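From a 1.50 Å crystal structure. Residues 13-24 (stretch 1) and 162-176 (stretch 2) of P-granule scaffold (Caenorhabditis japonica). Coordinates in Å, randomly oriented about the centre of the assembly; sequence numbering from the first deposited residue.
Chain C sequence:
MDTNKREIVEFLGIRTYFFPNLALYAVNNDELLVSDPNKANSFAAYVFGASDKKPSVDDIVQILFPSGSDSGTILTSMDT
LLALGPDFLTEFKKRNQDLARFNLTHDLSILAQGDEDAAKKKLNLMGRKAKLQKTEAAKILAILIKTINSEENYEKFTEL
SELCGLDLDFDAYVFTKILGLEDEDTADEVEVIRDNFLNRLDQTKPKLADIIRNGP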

# COMPACT_ATOMS: atom_id res chain seq x y z
N GLY C 13 6.70 5.30 21.59
CA GLY C 13 5.56 5.71 20.79
C GLY C 13 5.87 6.26 19.41
O GLY C 13 4.94 6.57 18.66
N ILE C 14 7.14 6.40 19.06
CA ILE C 14 7.52 6.97 17.77
C ILE C 14 8.15 5.82 16.97
O ILE C 14 9.28 5.42 17.22
CB ILE C 14 8.47 8.16 17.88
CG1 ILE C 14 7.90 9.26 18.82
CG2 ILE C 14 8.69 8.71 16.46
CD1 ILE C 14 8.74 10.55 18.88
N ARG C 15 7.40 5.30 15.99
CA ARG C 15 7.84 4.25 15.09
C ARG C 15 8.38 4.89 13.80
O ARG C 15 7.72 5.74 13.19
CB ARG C 15 6.65 3.34 14.80
CG ARG C 15 6.87 2.28 13.79
CD ARG C 15 5.57 1.38 13.77
NE ARG C 15 5.51 0.55 12.61
CZ ARG C 15 5.99 -0.68 12.50
NH1 ARG C 15 6.61 -1.29 13.51
NH2 ARG C 15 5.83 -1.30 11.36
N THR C 16 9.60 4.50 13.42
CA THR C 16 10.32 5.20 12.35
C THR C 16 11.27 4.26 11.62
O THR C 16 11.86 3.36 12.20
CB THR C 16 11.06 6.43 12.91
OG1 THR C 16 11.71 7.13 11.84
CG2 THR C 16 12.09 6.07 13.94
N TYR C 17 11.39 4.45 10.29
CA TYR C 17 12.49 3.90 9.51
C TYR C 17 13.51 4.99 9.19
O TYR C 17 14.71 4.82 9.44
CB TYR C 17 11.99 3.23 8.20
CG TYR C 17 13.18 2.85 7.38
CD1 TYR C 17 14.01 1.81 7.78
CD2 TYR C 17 13.54 3.61 6.28
CE1 TYR C 17 15.18 1.53 7.12
CE2 TYR C 17 14.70 3.33 5.59
CZ TYR C 17 15.52 2.29 6.02
OH TYR C 17 16.68 1.99 5.37
N PHE C 18 13.05 6.12 8.66
CA PHE C 18 13.93 7.11 8.05
C PHE C 18 14.56 8.07 9.06
O PHE C 18 15.57 8.71 8.74
CB PHE C 18 13.16 7.94 7.01
CG PHE C 18 12.82 7.18 5.74
CD1 PHE C 18 11.57 6.60 5.58
CD2 PHE C 18 13.76 7.06 4.71
CE1 PHE C 18 11.26 5.91 4.42
CE2 PHE C 18 13.45 6.38 3.55
CZ PHE C 18 12.21 5.79 3.41
N PHE C 19 13.99 8.20 10.26
CA PHE C 19 14.39 9.25 11.21
C PHE C 19 14.60 8.73 12.65
O PHE C 19 14.13 9.34 13.61
CB PHE C 19 13.33 10.36 11.21
CG PHE C 19 13.15 11.03 9.86
CD1 PHE C 19 14.12 11.88 9.38
CD2 PHE C 19 12.03 10.76 9.08
CE1 PHE C 19 13.96 12.50 8.13
CE2 PHE C 19 11.87 11.37 7.84
CZ PHE C 19 12.86 12.24 7.37
N PRO C 20 15.34 7.65 12.83
CA PRO C 20 15.51 7.16 14.22
C PRO C 20 16.19 8.13 15.18
O PRO C 20 15.76 8.21 16.35
CB PRO C 20 16.35 5.89 14.04
CG PRO C 20 17.01 6.03 12.73
CD PRO C 20 16.05 6.77 11.87
N ASN C 21 17.23 8.87 14.76
CA ASN C 21 17.87 9.77 15.72
C ASN C 21 16.98 10.98 16.02
O ASN C 21 17.05 11.53 17.12
CB ASN C 21 19.24 10.21 15.20
CG ASN C 21 20.10 10.85 16.27
OD1 ASN C 21 20.13 10.39 17.42
ND2 ASN C 21 20.84 11.89 15.88
N LEU C 22 16.12 11.38 15.08
CA LEU C 22 15.16 12.46 15.36
C LEU C 22 14.14 12.00 16.40
O LEU C 22 13.79 12.76 17.31
CB LEU C 22 14.46 12.90 14.07
CG LEU C 22 13.37 13.96 14.20
CD1 LEU C 22 13.97 15.27 14.66
CD2 LEU C 22 12.66 14.17 12.86
N ALA C 23 13.63 10.78 16.23
CA ALA C 23 12.70 10.24 17.21
C ALA C 23 13.33 10.17 18.60
O ALA C 23 12.72 10.57 19.59
CB ALA C 23 12.25 8.85 16.75
N LEU C 24 14.54 9.64 18.68
CA LEU C 24 15.21 9.53 19.96
C LEU C 24 15.45 10.91 20.56
O LEU C 24 15.23 11.11 21.77
CB LEU C 24 16.55 8.80 19.78
CG LEU C 24 17.40 8.70 21.06
CD1 LEU C 24 16.64 7.96 22.19
CD2 LEU C 24 18.70 7.99 20.76
N GLU C 162 2.23 6.13 1.38
CA GLU C 162 2.20 4.67 1.56
C GLU C 162 2.95 4.25 2.82
O GLU C 162 2.71 3.15 3.33
CB GLU C 162 2.80 3.97 0.33
CG GLU C 162 1.96 4.11 -0.94
CD GLU C 162 0.63 3.40 -0.84
OE1 GLU C 162 0.59 2.25 -0.32
OE2 GLU C 162 -0.38 4.03 -1.22
N LEU C 163 3.82 5.12 3.37
CA LEU C 163 4.47 4.80 4.65
C LEU C 163 3.45 4.55 5.75
O LEU C 163 3.72 3.77 6.68
CB LEU C 163 5.43 5.93 5.04
CG LEU C 163 6.65 6.01 4.15
CD1 LEU C 163 7.37 7.35 4.39
CD2 LEU C 163 7.63 4.83 4.37
N CYS C 164 2.29 5.21 5.69
CA CYS C 164 1.26 5.04 6.70
C CYS C 164 0.73 3.61 6.71
O CYS C 164 0.27 3.16 7.76
CB CYS C 164 0.12 6.02 6.46
SG CYS C 164 0.67 7.76 6.54
N GLY C 165 0.88 2.86 5.61
CA GLY C 165 0.48 1.47 5.58
C GLY C 165 1.39 0.55 6.35
O GLY C 165 1.03 -0.61 6.58
N LEU C 166 2.60 1.02 6.69
CA LEU C 166 3.53 0.34 7.59
C LEU C 166 3.54 0.98 8.99
O LEU C 166 4.45 0.72 9.79
CB LEU C 166 4.94 0.37 6.99
CG LEU C 166 5.10 -0.26 5.60
CD1 LEU C 166 6.47 0.06 5.00
CD2 LEU C 166 4.92 -1.75 5.75
N ASP C 167 2.53 1.78 9.30
CA ASP C 167 2.46 2.55 10.53
C ASP C 167 3.71 3.41 10.70
O ASP C 167 4.19 3.64 11.82
CB ASP C 167 2.21 1.65 11.73
CG ASP C 167 0.78 1.09 11.76
OD1 ASP C 167 -0.07 1.51 10.94
OD2 ASP C 167 0.50 0.23 12.63
N LEU C 168 4.22 3.94 9.58
CA LEU C 168 5.30 4.92 9.55
C LEU C 168 4.76 6.32 9.30
O LEU C 168 5.40 7.16 8.65
CB LEU C 168 6.34 4.51 8.50
CG LEU C 168 7.12 3.24 8.85
CD1 LEU C 168 8.01 2.82 7.70
CD2 LEU C 168 7.93 3.42 10.15
N ASP C 169 3.59 6.62 9.89
CA ASP C 169 3.01 7.95 9.84
C ASP C 169 3.98 9.04 10.28
O ASP C 169 3.97 10.13 9.71
CB ASP C 169 1.72 7.98 10.68
CG ASP C 169 0.81 6.82 10.34
OD1 ASP C 169 1.13 5.67 10.75
OD2 ASP C 169 -0.18 7.08 9.61
N PHE C 170 4.81 8.78 11.30
CA PHE C 170 5.80 9.77 11.70
C PHE C 170 6.70 10.17 10.53
O PHE C 170 6.97 11.36 10.31
CB PHE C 170 6.65 9.22 12.85
CG PHE C 170 7.79 10.09 13.25
CD1 PHE C 170 7.55 11.35 13.80
CD2 PHE C 170 9.11 9.68 13.09
CE1 PHE C 170 8.60 12.15 14.23
CE2 PHE C 170 10.17 10.49 13.53
CZ PHE C 170 9.89 11.72 14.08
N ASP C 171 7.19 9.19 9.78
CA ASP C 171 8.11 9.50 8.69
C ASP C 171 7.39 10.29 7.61
O ASP C 171 7.96 11.24 7.04
CB ASP C 171 8.70 8.22 8.11
CG ASP C 171 9.68 7.53 9.04
OD1 ASP C 171 10.01 8.11 10.10
OD2 ASP C 171 10.11 6.39 8.69
N ALA C 172 6.15 9.88 7.28
CA ALA C 172 5.39 10.61 6.27
C ALA C 172 5.18 12.05 6.71
O ALA C 172 5.31 12.98 5.90
CB ALA C 172 4.05 9.92 6.01
N TYR C 173 4.92 12.25 8.00
CA TYR C 173 4.72 13.60 8.55
C TYR C 173 6.00 14.42 8.48
O TYR C 173 5.96 15.59 8.07
CB TYR C 173 4.22 13.50 10.00
CG TYR C 173 3.84 14.85 10.56
CD1 TYR C 173 2.71 15.51 10.08
CD2 TYR C 173 4.63 15.49 11.48
CE1 TYR C 173 2.35 16.74 10.54
CE2 TYR C 173 4.25 16.77 11.99
CZ TYR C 173 3.11 17.36 11.49
OH TYR C 173 2.69 18.62 11.89
N VAL C 174 7.13 13.85 8.88
CA VAL C 174 8.41 14.56 8.80
C VAL C 174 8.71 14.96 7.37
O VAL C 174 9.06 16.11 7.10
CB VAL C 174 9.55 13.72 9.39
CG1 VAL C 174 10.89 14.43 9.21
CG2 VAL C 174 9.34 13.41 10.89
N PHE C 175 8.60 14.01 6.42
CA PHE C 175 8.85 14.37 5.01
C PHE C 175 7.91 15.48 4.55
O PHE C 175 8.33 16.38 3.82
CB PHE C 175 8.70 13.15 4.09
CG PHE C 175 9.87 12.18 4.12
CD1 PHE C 175 11.15 12.60 3.74
CD2 PHE C 175 9.70 10.83 4.48
CE1 PHE C 175 12.25 11.71 3.74
CE2 PHE C 175 10.79 9.94 4.46
CZ PHE C 175 12.06 10.39 4.11
N THR C 176 6.64 15.40 4.92
CA THR C 176 5.70 16.44 4.52
C THR C 176 6.14 17.80 5.03
O THR C 176 6.12 18.79 4.29
CB THR C 176 4.30 16.09 5.04
OG1 THR C 176 3.80 14.94 4.33
CG2 THR C 176 3.33 17.24 4.86
O HOH W 1 5.10 6.19 12.75

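The apolar centre of this contact is built from the rings of Phe 18 and Phe 19 on one stretch and Phe 170 and Phe 175 on the other. Phe 170, near the start of helix 169-176, points toward strand 14-16 and the helix that begins at Pro 20. Ile 14 CG2 lies over one face of the Phe 170 ring, 3.6 Å from the centroid and only 13° off the ring normal, so the methyl hydrogens meet the pi cloud in a CH-pi contact. Thr 16 CB sits at the ring's edge, while Leu 22 CD2 approaches Phe 170 CZ at 3.9 Å. A flat, wide side chain suits this place because it can offer face and edge to different neighbours at once.

One helical turn on, Val 174 supplies a compact branched side chain. Val 174 CG1 stands over the face of Phe 19, 3.5 Å from the ring centroid, and Val 174 CG2 packs against Leu 22 CD2 at 3.9 Å. Phe 19 in turn directs its edge toward the face of Phe 175, and Phe 175 directs its own edge toward the face of Phe 18. In both pairs the centroids are 5.0 Å apart, with planes at 60° and 75° respectively. Such edge-to-face packing sets the weakly positive ring hydrogens against the electron-rich face of the neighbour. Beyond it, Phe 18 CE1 touches Leu 163 CD2 at 3.8 Å.

Among these rings lies a buried carboxylate, Asp 171, whose two oxygens are engaged by the end of the strand and the turn that follows it. Thr 16 OG1 donates to Asp 171 OD1 at 2.6 Å; Tyr 17 N and Phe 18 N both donate to Asp 171 OD2, at 2.8 and 3.0 Å. A carboxylate, with two acceptor oxygens and no donor of its own, suits a place where one hydroxyl and two backbone NH groups converge. Threonine suits its position because its hydroxyl serves twice: Thr 16 OG1 also accepts from Phe 19 N at 3.0 Å, bracing the turn just before the helix. Beside this site Leu 168 CD2 packs 3.7 Å from Thr 16 CA; these are the two residues whose CA atoms are nearest across the contact, 5.8 Å from Thr 16 CA to Leu 168 CA.

At the polar edge, the extended side chain of Arg 15 reaches past Leu 168 to the backbone of Leu 166, ahead of the helix. Arg 15 NE and NH2 both donate to Leu 166 O, at 3.0 and 2.9 Å, a fork that the planar guanidinium makes with its edge. Water 1 completes the border: it donates to Arg 15 O at 2.7 Å and to Asp 167 O at 2.9 Å, and accepts from Phe 170 N at 3.0 Å, joining strand, loop and helix start.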